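Local coordinates for YueI protein (Bacillus subtilis, PDB 2OHW) that is of unknown function, belonging to the DUF1694 family, and folds around a four-stranded mixed beta-sheet flanked by helices, at residues G17-E20 / D24-H27. Numbering follows the deposited sequence.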
loop_
_atom_site.group_PDB
_atom_site.type_symbol
_atom_site.label_atom_id
_atom_site.label_comp_id
_atom_site.label_asym_id
_atom_site.label_seq_id
_atom_site.Cartn_x
_atom_site.Cartn_y
_atom_site.Cartn_z
ATOM N N GLY A 17 6.647 4.002 -11.549
ATOM C CA GLY A 17 7.211 3.028 -12.482
ATOM C C GLY A 17 7.644 1.702 -11.879
ATOM O O GLY A 17 7.509 1.477 -10.676
ATOM N N PRO A 18 8.192 0.806 -12.718
ATOM C CA PRO A 18 8.539 -0.526 -12.241
ATOM C C PRO A 18 9.879 -0.563 -11.512
ATOM O O PRO A 18 10.674 0.382 -11.611
ATOM C CB PRO A 18 8.633 -1.332 -13.536
ATOM C CG PRO A 18 9.142 -0.343 -14.547
ATOM C CD PRO A 18 8.539 0.993 -14.144
ATOM N N LEU A 19 10.123 -1.654 -10.791
ATOM C CA LEU A 19 11.454 -1.926 -10.262
ATOM C C LEU A 19 12.183 -2.870 -11.208
ATOM O O LEU A 19 11.613 -3.304 -12.209
ATOM C CB LEU A 19 11.368 -2.520 -8.863
ATOM C CG LEU A 19 10.733 -1.596 -7.823
ATOM C CD1 LEU A 19 10.631 -2.290 -6.479
ATOM C CD2 LEU A 19 11.523 -0.297 -7.705
ATOM N N GLU A 20 13.436 -3.182 -10.888
ATOM C CA GLU A 20 14.274 -4.015 -11.759
ATOM C C GLU A 20 13.761 -5.449 -11.936
ATOM O O GLU A 20 13.830 -6.002 -13.036
ATOM C CB GLU A 20 15.752 -4.010 -11.315
ATOM C CG GLU A 20 16.014 -3.802 -9.824
ATOM C CD GLU A 20 17.410 -4.238 -9.404
ATOM O OE1 GLU A 20 18.297 -3.369 -9.284
ATOM O OE2 GLU A 20 17.626 -5.450 -9.202
ATOM N N ASP A 24 11.498 -8.010 -6.461
ATOM C CA ASP A 24 11.715 -6.724 -5.801
ATOM C C ASP A 24 10.370 -6.060 -5.509
ATOM O O ASP A 24 10.129 -5.570 -4.407
ATOM C CB ASP A 24 12.530 -5.780 -6.691
ATOM C CG ASP A 24 14.019 -6.084 -6.685
ATOM O OD1 ASP A 24 14.524 -6.703 -5.720
ATOM O OD2 ASP A 24 14.690 -5.676 -7.663
ATOM N N GLU A 25 9.502 -6.056 -6.516
ATOM C CA GLU A 25 8.201 -5.426 -6.387
ATOM C C GLU A 25 7.349 -6.139 -5.350
ATOM O O GLU A 25 6.729 -5.487 -4.511
ATOM C CB GLU A 25 7.478 -5.391 -7.734
ATOM C CG GLU A 25 8.181 -4.493 -8.758
ATOM C CD GLU A 25 7.534 -4.498 -10.125
ATOM O OE1 GLU A 25 6.463 -5.124 -10.282
ATOM O OE2 GLU A 25 8.091 -3.861 -11.052
ATOM N N ARG A 26 7.343 -7.471 -5.392
ATOM C CA ARG A 26 6.542 -8.235 -4.446
ATOM C C ARG A 26 7.015 -8.021 -3.020
ATOM O O ARG A 26 6.205 -7.940 -2.094
ATOM C CB ARG A 26 6.554 -9.723 -4.796
ATOM C CG ARG A 26 5.878 -10.040 -6.123
ATOM C CD ARG A 26 5.608 -11.534 -6.246
ATOM N NE ARG A 26 5.270 -11.902 -7.612
ATOM C CZ ARG A 26 4.047 -11.848 -8.126
ATOM N NH1 ARG A 26 3.020 -11.427 -7.391
ATOM N NH2 ARG A 26 3.851 -12.211 -9.388
ATOM N N HIS A 27 8.330 -7.918 -2.842
ATOM C CA HIS A 27 8.881 -7.684 -1.512
ATOM C C HIS A 27 8.559 -6.296 -0.954
ATOM O O HIS A 27 8.512 -6.126 0.263
ATOM C CB HIS A 27 10.384 -7.953 -1.487
ATOM C CG HIS A 27 10.744 -9.385 -1.758
ATOM N ND1 HIS A 27 11.780 -9.747 -2.592
ATOM C CD2 HIS A 27 10.206 -10.541 -1.301
ATOM C CE1 HIS A 27 11.866 -11.065 -2.636
ATOM N NE2 HIS A 27 10.920 -11.571 -1.864
#
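Polar contact rests on Glu25, whose OE2 accepts the backbone N-H of Leu19 at 3.0 Å (N-H...O angle 155°), on the anti side of the carboxylate and 16° out of its plane. The extended chain beyond CG carries the carboxylate from the helix to the loop backbone, and OE1 takes the backbone N-H of Arg34, so one glutamate links two loops. Replacing it with an alanine would probably leave both amides without this acceptor and set the loop at Leu19 freer to move. Pro18, which has no N-H to offer, rests its CB 3.6 Å from OE2 of Glu25.

Segment 17-20 belongs to the loop that leads from helix 5-12 into helix 22-28 and folds back against the first turn, at Asp24 and Glu25, where Thr21 OG1 bonds to the N-H of Asp24.

Apolar packing belongs to Leu19. Its CB lies 3.7 Å from CG of Glu25, the two side chains running past each other in opposite directions, while CD1 reaches CB of Asp24 at 4.0 Å. A branched apolar side chain suits this place, wedged between helix 22-28 and Met7 and Tyr10 of helix 5-12.

Like charges meet at the surface, where acidic side chains can stay hydrated: Asp24 OD2 lies 3.2 Å from the CG methylene of Glu20 and 3.3 Å from its OE2, the carboxylate planes turned 59°. Glu20 OE1 has a long, weak ion pair with Lys6, and the positive end of the helix dipole would probably partly offset the repulsion at Asp24.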